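Local coordinates for putative acetoin utilization protein, acetoin dehydrogenase (Thermus thermophilus, PDB 5AWE), which is of unknown function but, carrying a pair of CBS domains and an ACT domain, probably senses small molecules in a regulatory role, at residues R34-E39 / E115-I120; G41-L46 / V85-A90; G140-V145 / R180-V185; T144-D149 / A173-Y178. All blocks are in the same frame, centred on the assembly; numbering follows the deposited sequence.

Interaction 1. Residues R34-E39 / E115-I120; sequences RLPVME and ERLVGI
Leu-117 reaches across from one CBS motif to the other, and its CD2 touches two apolar partners of strand 34-39. The first is the selenium of Met-38, 4.0 Å from Leu-117 CD2; the residue is a selenomethionine, so SE stands where the natural protein has sulfur. The second is the ring of Pro-36, whose CG lies 4.1 Å from Leu-117 CD2 and whose ring runs at about a right angle to the leucine chain. Met-38 is folded back at chi2 and chi3 (-58° and -73°), and these bends place SE and then CE. Farther along, Ile-120 CD1 approaches Pro-36 CD at 4.3 Å.

A second kind of contact uses the aliphatic stem of an arginine: Arg-34 CG packs 3.7 Å from Ile-120 CD1, with CD a little farther off.

No hydrogen bond joins 34-39 to 115-120. Their axes run antiparallel at 168° but stay 9.5 Å apart, the spacing of strands from separate sheets that meet through side chains. Pro-110 and Val-13 help enclose Leu-117, and Glu-115 forms a salt bridge to Arg-42 in the first motif. The chemistry is therefore that of two CBS motifs that meet through methyl, methylene and selenium surfaces: between these two segments the contact is apolar, with the Glu-115 to Arg-42 salt bridge the charged link beside it.

Interaction 2. Residues G41-L46 / V85-A90; sequences GRLVGL and VVTVEA
The peptide joining Gly-45 to Leu-46 is the flat group at this contact, and Val-85 CG2 sits over one of its faces, 3.3 Å from Gly-45 C and almost directly above that atom. Gly-45 O takes a backbone hydrogen bond from Val-37 N of the adjoining strand. Having no side chain, Gly-45 offers its CA as well, 3.4 Å from Val-85 CG2.

Val-85 CG1 also reaches the leucines. It is anti to its own backbone N (chi1 -174°) and packs 3.9 Å from Leu-46 CB, an atom that both methyls of the valine touch. It also meets Leu-43 CD2 at 4.1 Å, where the two side chains cross at about a right angle. The same Leu-43 CD2 meets Thr-87 CG2 tip to tip at 3.8 Å.

An alanine in place of Val-85 would probably leave the face of the Gly-45 peptide and the CB of Leu-46 without their methyl partners, and Leu-43 CD2 without CG1, opening a gap between the segments.

Val-44 and Gly-45 form a classic beta bulge opposite Val-37, within the two-stranded sheet of the first CBS motif. Val-85 belongs to the chain leading into strand 88-89 of the second motif; it also touches Pro-110 on strand 108-113, and helix 94-103 packs on Val-88 farther along.

Interaction 3. Residues G140-V145 / R180-V185; sequences GLRITV and RLVMRV
Arg-142 and Arg-184 cross at a slant on the face of the ACT-domain sheet that also carries Thr-144 and Val-182. From CB, Arg-142 runs straight out: CG is anti to the backbone N (chi1 178°) and the chain stays extended to NE. CG passes 4.0 Å from Val-182 CG1. CD lies 3.7 Å from Arg-184 NH2, and NE returns to Val-182 CG1 at 3.8 Å. At the tip, this methyl covers one face of the Arg-142 guanidinium, 3.6 Å above its plane and toward the rim, while Arg-184 NH2 lies at the edge, in plane. The two guanidiniums are turned 65° from each other. Arg-142 NE and Arg-184 NH2 both form salt bridges to Glu-95 OE1 of the second subunit, which probably offsets the repulsion of like charges. Arg-184 NH1 is also hydrogen-bonded to Gly-210 O. A leucine in place of Arg-142 would probably leave that glutamate without the Arg-142 half of this pair of salt bridges and weaken this link between subunits.

Beneath the arginines the strands form a regular antiparallel ladder, with six backbone hydrogen bonds between 2.7 and 3.1 Å long, two for each of the pairs Leu-141/Val-185, Ile-143/Met-183 and Val-145/Leu-181. Those residues point to the opposite face, where Ile-143 CD1 packs 3.7 Å from Val-185 CG2 and helix 193-199 lies against Ile-143. The sheet is thus two-sided in its chemistry: apolar toward its own helix, and cationic where it meets the acidic side chain of another subunit.

Interaction 4. Residues T144-D149 / A173-Y178; sequences TVDIPD and AHLPGY
Asp-149 and Pro-148 meet Gly-177 and Tyr-178 where strand 141-148 runs out beside a tight beta hairpin of the ACT domain. The hairpin joins strands 165-175 and 178-186 through a type II turn from Leu-175 to Tyr-178, closed by backbone bonds in both directions between those two residues. Gly-177 occupies the third position with phi 86°, where a CB would be jammed against the preceding carbonyl oxygen.

One hydrogen bond crosses the contact: Asp-149 N donates to Gly-177 O over 3.2 Å, from well above the carbonyl plane. Two CA-H...O contacts accompany it, Tyr-178 CA to Ile-147 O at 3.3 Å and Pro-148 CA to the same Gly-177 O at 3.5 Å. They fit the antiparallel non-hydrogen-bonded pairing of Pro-148 with Tyr-178, whose side chains diverge.

The tyrosine ring meets one apolar and one polar neighbour: Tyr-178 CD1 lies 4.0 Å from Asp-146 CB and stands obliquely 3.5 Å from Ile-147 O, while Pro-176 O of the turn is at the ring edge, in plane. The carboxylate of Asp-146 is engaged beyond the contact, in a salt bridge with Arg-180.

One pair of acceptors comes close. In Asp-149, chi1 (72°) turns CG between the backbone N and the carbonyl carbon, and from there chi2 (-36°) leaves OD1 3.2 Å from Gly-177 O, with no bond between them. Its other oxygen faces water: one water molecule donates to Leu-175 O and, weakly, to Asp-149 OD2 at 3.3 Å.

How the interactions relate
Along the chain, interactions 1 and 2 come first and interactions 3 and 4 follow, the two groups lying on opposite sides of the chain's centre. Interactions 1 and 2 have centres about 5 Å apart and use the neighbouring strands 34-39 and 42-48, so one small sheet of the first CBS motif meets the second motif from both strands. Interactions 3 and 4, with centres about 13 Å apart, share Thr-144 and Val-145 on strand 141-148 and belong to the ACT-domain sheet. Between the groups the centres are about 39 to 44 Å apart and nothing touches, consistent with a CBS pair and an ACT domain built as separate modules.

Interaction 1. Residues R34-E39 / E115-I120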
loop_
_atom_site.group_PDB
_atom_site.type_symbol
_atom_site.label_atom_id
_atom_site.label_comp_id
_atom_site.label_asym_id
_atom_site.label_seq_id
_atom_site.Cartn_x
_atom_site.Cartn_y
_atom_site.Cartn_z
ATOM N N ARG A 34 -5.215 9.371 -20.268
ATOM C CA ARG A 34 -6.646 9.295 -20.066
ATOM C C ARG A 34 -7.228 8.150 -20.882
ATOM O O ARG A 34 -6.663 7.733 -21.888
ATOM C CB ARG A 34 -7.305 10.623 -20.440
ATOM C CG ARG A 34 -7.020 11.076 -21.839
ATOM C CD ARG A 34 -6.961 12.587 -21.912
ATOM N NE ARG A 34 -5.733 13.131 -21.336
ATOM C CZ ARG A 34 -5.705 13.997 -20.329
ATOM N NH1 ARG A 34 -6.839 14.418 -19.776
ATOM N NH2 ARG A 34 -4.544 14.459 -19.885
ATOM N N LEU A 35 -8.360 7.635 -20.429
ATOM C CA LEU A 35 -8.896 6.404 -20.977
ATOM C C LEU A 35 -10.404 6.522 -21.161
ATOM O O LEU A 35 -11.165 6.439 -20.195
ATOM C CB LEU A 35 -8.575 5.249 -20.026
ATOM C CG LEU A 35 -7.919 3.973 -20.561
ATOM C CD1 LEU A 35 -7.040 4.274 -21.764
ATOM C CD2 LEU A 35 -7.098 3.348 -19.439
ATOM N N PRO A 36 -10.857 6.744 -22.401
ATOM C CA PRO A 36 -12.304 6.855 -22.600
ATOM C C PRO A 36 -12.906 5.495 -22.273
ATOM O O PRO A 36 -12.231 4.482 -22.426
ATOM C CB PRO A 36 -12.443 7.221 -24.079
ATOM C CG PRO A 36 -11.168 6.749 -24.711
ATOM C CD PRO A 36 -10.103 6.866 -23.661
ATOM N N VAL A 37 -14.148 5.473 -21.800
ATOM C CA VAL A 37 -14.781 4.223 -21.404
ATOM C C VAL A 37 -15.959 3.863 -22.311
ATOM O O VAL A 37 -16.971 4.564 -22.332
ATOM C CB VAL A 37 -15.279 4.294 -19.945
ATOM C CG1 VAL A 37 -15.843 2.935 -19.518
ATOM C CG2 VAL A 37 -14.132 4.697 -19.023
HETATM N N MSE A 38 -15.817 2.762 -23.047
HETATM C CA MSE A 38 -16.853 2.284 -23.973
HETATM C C MSE A 38 -17.771 1.221 -23.365
HETATM O O MSE A 38 -17.327 0.331 -22.643
HETATM C CB MSE A 38 -16.215 1.699 -25.244
HETATM C CG MSE A 38 -15.327 2.668 -26.012
HETATM SE SE MSE A 38 -16.214 4.134 -26.501
HETATM C CE MSE A 38 -17.275 3.485 -27.841
ATOM N N GLU A 39 -19.056 1.319 -23.677
ATOM C CA GLU A 39 -20.012 0.275 -23.340
ATOM C C GLU A 39 -21.155 0.291 -24.357
ATOM O O GLU A 39 -21.638 1.357 -24.745
ATOM C CB GLU A 39 -20.567 0.503 -21.935
ATOM C CG GLU A 39 -21.463 -0.621 -21.433
ATOM C CD GLU A 39 -21.942 -0.393 -20.012
ATOM O OE1 GLU A 39 -22.399 0.733 -19.715
ATOM O OE2 GLU A 39 -21.857 -1.337 -19.192
ATOM N N GLU A 115 -21.755 10.011 -32.664
ATOM C CA GLU A 115 -21.790 9.047 -31.578
ATOM C C GLU A 115 -20.552 8.152 -31.584
ATOM O O GLU A 115 -20.232 7.525 -30.575
ATOM C CB GLU A 115 -23.061 8.201 -31.689
ATOM C CG GLU A 115 -23.860 8.075 -30.392
ATOM C CD GLU A 115 -24.454 9.394 -29.910
ATOM O OE1 GLU A 115 -25.317 9.354 -29.001
ATOM O OE2 GLU A 115 -24.065 10.464 -30.430
ATOM N N ARG A 116 -19.851 8.098 -32.714
ATOM C CA ARG A 116 -18.661 7.254 -32.827
ATOM C C ARG A 116 -17.376 7.907 -32.295
ATOM O O ARG A 116 -17.241 9.132 -32.309
ATOM C CB ARG A 116 -18.452 6.847 -34.282
ATOM C CG ARG A 116 -17.394 5.784 -34.460
ATOM C CD ARG A 116 -16.864 5.794 -35.877
ATOM N NE ARG A 116 -17.012 4.496 -36.536
ATOM C CZ ARG A 116 -16.238 3.443 -36.297
ATOM N NH1 ARG A 116 -15.265 3.533 -35.402
ATOM N NH2 ARG A 116 -16.424 2.314 -36.968
ATOM N N LEU A 117 -16.434 7.081 -31.841
ATOM C CA LEU A 117 -15.153 7.562 -31.320
ATOM C C LEU A 117 -14.049 7.328 -32.346
ATOM O O LEU A 117 -13.834 6.194 -32.782
ATOM C CB LEU A 117 -14.807 6.834 -30.011
ATOM C CG LEU A 117 -13.444 7.090 -29.349
ATOM C CD1 LEU A 117 -13.363 8.529 -28.864
ATOM C CD2 LEU A 117 -13.246 6.139 -28.175
ATOM N N VAL A 118 -13.346 8.397 -32.724
ATOM C CA VAL A 118 -12.333 8.311 -33.771
ATOM C C VAL A 118 -10.913 8.623 -33.302
ATOM O O VAL A 118 -9.939 8.274 -33.971
ATOM C CB VAL A 118 -12.664 9.251 -34.944
ATOM C CG1 VAL A 118 -13.983 8.834 -35.585
ATOM C CG2 VAL A 118 -12.739 10.688 -34.452
ATOM N N GLY A 119 -10.789 9.279 -32.156
ATOM C CA GLY A 119 -9.467 9.544 -31.622
ATOM C C GLY A 119 -9.452 10.364 -30.345
ATOM O O GLY A 119 -10.467 10.521 -29.661
ATOM N N ILE A 120 -8.281 10.895 -30.021
ATOM C CA ILE A 120 -8.138 11.681 -28.814
ATOM C C ILE A 120 -7.166 12.839 -29.052
ATOM O O ILE A 120 -6.120 12.663 -29.676
ATOM C CB ILE A 120 -7.655 10.770 -27.664
ATOM C CG1 ILE A 120 -7.893 11.449 -26.321
ATOM C CG2 ILE A 120 -6.191 10.415 -27.852
ATOM C CD1 ILE A 120 -8.286 10.472 -25.252
#

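Interaction 2. Residues G41-L46 / V85-A90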
loop_
_atom_site.group_PDB
_atom_site.type_symbol
_atom_site.label_atom_id
_atom_site.label_comp_id
_atom_site.label_asym_id
_atom_site.label_seq_id
_atom_site.Cartn_x
_atom_site.Cartn_y
_atom_site.Cartn_z
ATOM N N GLY A 41 -20.944 -0.052 -27.232
ATOM C CA GLY A 41 -20.455 0.669 -28.392
ATOM C C GLY A 41 -20.677 2.169 -28.298
ATOM O O GLY A 41 -20.554 2.882 -29.293
ATOM N N ARG A 42 -21.010 2.657 -27.111
ATOM C CA ARG A 42 -21.114 4.091 -26.911
ATOM C C ARG A 42 -20.181 4.583 -25.797
ATOM O O ARG A 42 -19.777 3.815 -24.926
ATOM C CB ARG A 42 -22.566 4.473 -26.609
ATOM C CG ARG A 42 -22.988 4.305 -25.164
ATOM C CD ARG A 42 -24.342 4.954 -24.948
ATOM N NE ARG A 42 -24.479 6.159 -25.764
ATOM C CZ ARG A 42 -25.547 6.951 -25.768
ATOM N NH1 ARG A 42 -25.568 8.025 -26.550
ATOM N NH2 ARG A 42 -26.590 6.673 -24.994
ATOM N N LEU A 43 -19.829 5.864 -25.846
ATOM C CA LEU A 43 -18.960 6.467 -24.844
ATOM C C LEU A 43 -19.753 6.747 -23.573
ATOM O O LEU A 43 -20.695 7.532 -23.592
ATOM C CB LEU A 43 -18.383 7.776 -25.386
ATOM C CG LEU A 43 -17.304 8.471 -24.553
ATOM C CD1 LEU A 43 -16.069 7.585 -24.464
ATOM C CD2 LEU A 43 -16.954 9.800 -25.197
ATOM N N VAL A 44 -19.386 6.110 -22.466
ATOM C CA VAL A 44 -20.187 6.238 -21.250
ATOM C C VAL A 44 -19.442 6.889 -20.093
ATOM O O VAL A 44 -19.999 7.077 -19.013
ATOM C CB VAL A 44 -20.730 4.863 -20.771
ATOM C CG1 VAL A 44 -21.487 4.187 -21.901
ATOM C CG2 VAL A 44 -19.591 3.980 -20.267
ATOM N N GLY A 45 -18.180 7.229 -20.316
ATOM C CA GLY A 45 -17.390 7.806 -19.245
ATOM C C GLY A 45 -15.944 8.017 -19.621
ATOM O O GLY A 45 -15.500 7.605 -20.689
ATOM N N LEU A 46 -15.200 8.665 -18.731
ATOM C CA LEU A 46 -13.801 8.975 -18.983
ATOM C C LEU A 46 -12.996 8.907 -17.693
ATOM O O LEU A 46 -13.458 9.349 -16.636
ATOM C CB LEU A 46 -13.677 10.368 -19.607
ATOM C CG LEU A 46 -12.318 10.789 -20.180
ATOM C CD1 LEU A 46 -11.481 11.426 -19.102
ATOM C CD2 LEU A 46 -11.613 9.582 -20.773
ATOM N N VAL A 85 -19.100 13.000 -20.365
ATOM C CA VAL A 85 -17.784 13.276 -20.937
ATOM C C VAL A 85 -17.834 14.469 -21.890
ATOM O O VAL A 85 -18.717 14.553 -22.737
ATOM C CB VAL A 85 -17.244 12.059 -21.717
ATOM C CG1 VAL A 85 -15.819 12.333 -22.179
ATOM C CG2 VAL A 85 -17.305 10.807 -20.852
ATOM N N VAL A 86 -16.886 15.390 -21.752
ATOM C CA VAL A 86 -16.797 16.509 -22.682
ATOM C C VAL A 86 -15.988 16.069 -23.899
ATOM O O VAL A 86 -14.881 15.544 -23.764
ATOM C CB VAL A 86 -16.112 17.750 -22.033
ATOM C CG1 VAL A 86 -16.773 18.080 -20.693
ATOM C CG2 VAL A 86 -14.637 17.498 -21.844
ATOM N N THR A 87 -16.548 16.281 -25.087
ATOM C CA THR A 87 -15.915 15.834 -26.321
ATOM C C THR A 87 -15.891 16.940 -27.382
ATOM O O THR A 87 -16.523 17.982 -27.220
ATOM C CB THR A 87 -16.655 14.628 -26.885
ATOM O OG1 THR A 87 -17.978 15.020 -27.276
ATOM C CG2 THR A 87 -16.756 13.545 -25.827
ATOM N N VAL A 88 -15.140 16.708 -28.454
ATOM C CA VAL A 88 -15.184 17.553 -29.643
ATOM C C VAL A 88 -15.382 16.705 -30.888
ATOM O O VAL A 88 -14.961 15.543 -30.937
ATOM C CB VAL A 88 -13.878 18.353 -29.845
ATOM C CG1 VAL A 88 -14.047 19.765 -29.344
ATOM C CG2 VAL A 88 -12.733 17.663 -29.137
ATOM N N GLU A 89 -16.009 17.296 -31.900
ATOM C CA GLU A 89 -16.194 16.620 -33.177
ATOM C C GLU A 89 -14.888 16.657 -33.959
ATOM O O GLU A 89 -14.158 17.643 -33.916
ATOM C CB GLU A 89 -17.297 17.307 -33.984
ATOM C CG GLU A 89 -18.375 17.960 -33.127
ATOM C CD GLU A 89 -17.956 19.331 -32.607
ATOM O OE1 GLU A 89 -18.012 20.305 -33.389
ATOM O OE2 GLU A 89 -17.572 19.437 -31.421
ATOM N N ALA A 90 -14.591 15.575 -34.667
ATOM C CA ALA A 90 -13.375 15.500 -35.465
ATOM C C ALA A 90 -13.261 16.702 -36.413
ATOM O O ALA A 90 -12.175 17.253 -36.607
ATOM C CB ALA A 90 -13.363 14.197 -36.264
#

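Interaction 3. Residues G140-V145 / R180-V185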
loop_
_atom_site.group_PDB
_atom_site.type_symbol
_atom_site.label_atom_id
_atom_site.label_comp_id
_atom_site.label_asym_id
_atom_site.label_seq_id
_atom_site.Cartn_x
_atom_site.Cartn_y
_atom_site.Cartn_z
ATOM N N GLY A 140 12.702 33.983 -38.885
ATOM C CA GLY A 140 12.247 35.288 -39.311
ATOM C C GLY A 140 12.286 36.258 -38.149
ATOM O O GLY A 140 13.169 36.166 -37.298
ATOM N N LEU A 141 11.333 37.185 -38.113
ATOM C CA LEU A 141 11.285 38.190 -37.062
ATOM C C LEU A 141 9.946 38.226 -36.360
ATOM O O LEU A 141 8.893 38.167 -36.995
ATOM C CB LEU A 141 11.584 39.586 -37.623
ATOM C CG LEU A 141 13.010 39.876 -38.095
ATOM C CD1 LEU A 141 13.175 41.385 -38.341
ATOM C CD2 LEU A 141 13.993 39.404 -37.044
ATOM N N ARG A 142 10.000 38.335 -35.040
ATOM C CA ARG A 142 8.817 38.577 -34.238
ATOM C C ARG A 142 8.717 40.078 -33.961
ATOM O O ARG A 142 9.554 40.655 -33.265
ATOM C CB ARG A 142 8.921 37.788 -32.935
ATOM C CG ARG A 142 7.770 37.982 -31.971
ATOM C CD ARG A 142 8.098 37.320 -30.642
ATOM N NE ARG A 142 6.959 37.245 -29.739
ATOM C CZ ARG A 142 6.705 38.131 -28.784
ATOM N NH1 ARG A 142 7.512 39.169 -28.615
ATOM N NH2 ARG A 142 5.665 37.959 -27.971
ATOM N N ILE A 143 7.694 40.712 -34.520
ATOM C CA ILE A 143 7.571 42.162 -34.453
ATOM C C ILE A 143 6.313 42.545 -33.690
ATOM O O ILE A 143 5.201 42.227 -34.114
ATOM C CB ILE A 143 7.507 42.781 -35.880
ATOM C CG1 ILE A 143 8.764 42.397 -36.670
ATOM C CG2 ILE A 143 7.378 44.310 -35.800
ATOM C CD1 ILE A 143 8.744 42.851 -38.119
ATOM N N THR A 144 6.487 43.217 -32.558
ATOM C CA THR A 144 5.367 43.878 -31.906
ATOM C C THR A 144 5.251 45.273 -32.488
ATOM O O THR A 144 6.212 46.040 -32.465
ATOM C CB THR A 144 5.570 44.007 -30.392
ATOM O OG1 THR A 144 5.769 42.709 -29.824
ATOM C CG2 THR A 144 4.346 44.641 -29.751
ATOM N N VAL A 145 4.076 45.597 -33.018
ATOM C CA VAL A 145 3.855 46.897 -33.625
ATOM C C VAL A 145 2.497 47.450 -33.226
ATOM O O VAL A 145 1.508 46.713 -33.155
ATOM C CB VAL A 145 3.953 46.806 -35.168
ATOM C CG1 VAL A 145 3.113 45.645 -35.677
ATOM C CG2 VAL A 145 3.488 48.108 -35.803
ATOM N N ARG A 180 -2.272 46.663 -30.542
ATOM C CA ARG A 180 -0.898 46.159 -30.467
ATOM C C ARG A 180 -0.745 44.745 -31.022
ATOM O O ARG A 180 -1.246 43.776 -30.444
ATOM C CB ARG A 180 -0.381 46.187 -29.027
ATOM C CG ARG A 180 0.950 45.445 -28.858
ATOM C CD ARG A 180 1.690 45.913 -27.635
ATOM N NE ARG A 180 1.940 47.348 -27.692
ATOM C CZ ARG A 180 2.466 48.050 -26.694
ATOM N NH1 ARG A 180 2.800 47.444 -25.559
ATOM N NH2 ARG A 180 2.655 49.359 -26.827
ATOM N N LEU A 181 -0.030 44.639 -32.139
ATOM C CA LEU A 181 0.066 43.384 -32.871
ATOM C C LEU A 181 1.395 42.685 -32.619
ATOM O O LEU A 181 2.452 43.322 -32.585
ATOM C CB LEU A 181 -0.098 43.639 -34.378
ATOM C CG LEU A 181 -1.339 44.441 -34.783
ATOM C CD1 LEU A 181 -1.304 44.720 -36.277
ATOM C CD2 LEU A 181 -2.605 43.671 -34.393
ATOM N N VAL A 182 1.337 41.372 -32.446
ATOM C CA VAL A 182 2.540 40.559 -32.528
ATOM C C VAL A 182 2.507 39.871 -33.884
ATOM O O VAL A 182 1.570 39.130 -34.209
ATOM C CB VAL A 182 2.607 39.515 -31.366
ATOM C CG1 VAL A 182 3.845 38.643 -31.502
ATOM C CG2 VAL A 182 2.651 40.240 -30.028
HETATM N N MSE A 183 3.521 40.150 -34.691
HETATM C CA MSE A 183 3.493 39.776 -36.098
HETATM C C MSE A 183 4.752 38.984 -36.395
HETATM O O MSE A 183 5.842 39.374 -35.991
HETATM C CB MSE A 183 3.438 41.040 -36.978
HETATM C CG MSE A 183 3.191 40.787 -38.468
HETATM SE SE MSE A 183 3.450 42.272 -39.502
HETATM C CE MSE A 183 2.215 42.086 -40.601
ATOM N N ARG A 184 4.602 37.859 -37.081
ATOM C CA ARG A 184 5.762 37.097 -37.504
ATOM C C ARG A 184 5.908 37.189 -39.002
ATOM O O ARG A 184 4.974 36.903 -39.744
ATOM C CB ARG A 184 5.639 35.639 -37.048
ATOM C CG ARG A 184 5.981 35.479 -35.581
ATOM C CD ARG A 184 5.644 34.117 -35.032
ATOM N NE ARG A 184 5.865 34.090 -33.584
ATOM C CZ ARG A 184 7.048 33.882 -33.006
ATOM N NH1 ARG A 184 8.130 33.679 -33.747
ATOM N NH2 ARG A 184 7.151 33.872 -31.685
ATOM N N VAL A 185 7.081 37.626 -39.438
ATOM C CA VAL A 185 7.343 37.829 -40.852
ATOM C C VAL A 185 8.556 37.003 -41.251
ATOM O O VAL A 185 9.461 36.783 -40.439
ATOM C CB VAL A 185 7.605 39.321 -41.164
ATOM C CG1 VAL A 185 6.338 40.152 -40.866
ATOM C CG2 VAL A 185 8.787 39.825 -40.330
#

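Interaction 4. Residues T144-D149 / A173-Y178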
loop_
_atom_site.group_PDB
_atom_site.type_symbol
_atom_site.label_atom_id
_atom_site.label_comp_id
_atom_site.label_asym_id
_atom_site.label_seq_id
_atom_site.Cartn_x
_atom_site.Cartn_y
_atom_site.Cartn_z
ATOM N N THR A 144 6.487 43.217 -32.558
ATOM C CA THR A 144 5.367 43.878 -31.906
ATOM C C THR A 144 5.251 45.273 -32.488
ATOM O O THR A 144 6.212 46.040 -32.465
ATOM C CB THR A 144 5.570 44.007 -30.392
ATOM O OG1 THR A 144 5.769 42.709 -29.824
ATOM C CG2 THR A 144 4.346 44.641 -29.751
ATOM N N VAL A 145 4.076 45.597 -33.018
ATOM C CA VAL A 145 3.855 46.897 -33.625
ATOM C C VAL A 145 2.497 47.450 -33.226
ATOM O O VAL A 145 1.508 46.713 -33.155
ATOM C CB VAL A 145 3.953 46.806 -35.168
ATOM C CG1 VAL A 145 3.113 45.645 -35.677
ATOM C CG2 VAL A 145 3.488 48.108 -35.803
ATOM N N ASP A 146 2.461 48.751 -32.953
ATOM C CA ASP A 146 1.223 49.435 -32.610
ATOM C C ASP A 146 0.703 50.197 -33.815
ATOM O O ASP A 146 1.354 51.124 -34.307
ATOM C CB ASP A 146 1.455 50.410 -31.454
ATOM C CG ASP A 146 1.663 49.704 -30.130
ATOM O OD1 ASP A 146 1.236 48.535 -29.997
ATOM O OD2 ASP A 146 2.254 50.315 -29.217
ATOM N N ILE A 147 -0.472 49.805 -34.291
ATOM C CA ILE A 147 -1.107 50.492 -35.403
ATOM C C ILE A 147 -2.356 51.176 -34.883
ATOM O O ILE A 147 -2.919 50.762 -33.863
ATOM C CB ILE A 147 -1.514 49.505 -36.522
ATOM C CG1 ILE A 147 -2.450 48.432 -35.953
ATOM C CG2 ILE A 147 -0.273 48.876 -37.142
ATOM C CD1 ILE A 147 -3.056 47.517 -37.008
ATOM N N PRO A 148 -2.802 52.241 -35.562
ATOM C CA PRO A 148 -4.011 52.926 -35.093
ATOM C C PRO A 148 -5.142 51.906 -35.105
ATOM O O PRO A 148 -5.145 51.000 -35.938
ATOM C CB PRO A 148 -4.226 54.035 -36.125
ATOM C CG PRO A 148 -2.895 54.225 -36.766
ATOM C CD PRO A 148 -2.247 52.867 -36.773
ATOM N N ASP A 149 -6.092 52.025 -34.186
ATOM C CA ASP A 149 -7.185 51.066 -34.171
ATOM C C ASP A 149 -8.377 51.539 -34.993
ATOM O O ASP A 149 -9.513 51.547 -34.509
ATOM C CB ASP A 149 -7.619 50.755 -32.732
ATOM C CG ASP A 149 -8.363 51.904 -32.072
ATOM O OD1 ASP A 149 -8.020 53.078 -32.327
ATOM O OD2 ASP A 149 -9.294 51.620 -31.288
ATOM N N ALA A 173 -2.801 43.355 -27.383
ATOM C CA ALA A 173 -3.607 44.231 -26.546
ATOM C C ALA A 173 -4.364 45.297 -27.341
ATOM O O ALA A 173 -3.842 45.855 -28.312
ATOM C CB ALA A 173 -2.716 44.904 -25.489
ATOM N N HIS A 174 -5.598 45.568 -26.921
ATOM C CA HIS A 174 -6.331 46.739 -27.395
ATOM C C HIS A 174 -6.000 47.916 -26.477
ATOM O O HIS A 174 -6.235 47.857 -25.274
ATOM C CB HIS A 174 -7.836 46.465 -27.375
ATOM C CG HIS A 174 -8.243 45.273 -28.186
ATOM N ND1 HIS A 174 -8.210 43.987 -27.691
ATOM C CD2 HIS A 174 -8.693 45.173 -29.462
ATOM C CE1 HIS A 174 -8.621 43.146 -28.626
ATOM N NE2 HIS A 174 -8.920 43.840 -29.711
ATOM N N LEU A 175 -5.444 48.976 -27.053
ATOM C CA LEU A 175 -4.967 50.113 -26.274
ATOM C C LEU A 175 -5.673 51.412 -26.685
ATOM O O LEU A 175 -6.279 51.494 -27.749
ATOM C CB LEU A 175 -3.457 50.278 -26.465
ATOM C CG LEU A 175 -2.525 49.164 -25.983
ATOM C CD1 LEU A 175 -1.083 49.541 -26.299
ATOM C CD2 LEU A 175 -2.696 48.952 -24.498
ATOM N N PRO A 176 -5.612 52.443 -25.834
ATOM C CA PRO A 176 -6.282 53.685 -26.232
ATOM C C PRO A 176 -5.676 54.236 -27.520
ATOM O O PRO A 176 -4.515 54.638 -27.548
ATOM C CB PRO A 176 -6.062 54.615 -25.035
ATOM C CG PRO A 176 -5.852 53.677 -23.868
ATOM C CD PRO A 176 -5.115 52.495 -24.444
ATOM N N GLY A 177 -6.469 54.237 -28.588
ATOM C CA GLY A 177 -5.997 54.730 -29.869
ATOM C C GLY A 177 -5.270 53.717 -30.741
ATOM O O GLY A 177 -4.954 54.011 -31.896
ATOM N N TYR A 178 -5.000 52.527 -30.215
ATOM C CA TYR A 178 -4.038 51.635 -30.859
ATOM C C TYR A 178 -4.319 50.160 -30.638
ATOM O O TYR A 178 -4.745 49.740 -29.566
ATOM C CB TYR A 178 -2.615 51.934 -30.369
ATOM C CG TYR A 178 -2.056 53.242 -30.862
ATOM C CD1 TYR A 178 -1.287 53.296 -32.024
ATOM C CD2 TYR A 178 -2.319 54.435 -30.185
ATOM C CE1 TYR A 178 -0.797 54.502 -32.505
ATOM C CE2 TYR A 178 -1.832 55.651 -30.660
ATOM C CZ TYR A 178 -1.075 55.674 -31.823
ATOM O OH TYR A 178 -0.613 56.870 -32.316
HETATM O O HOH W 1 -8.385 49.343 -29.052
#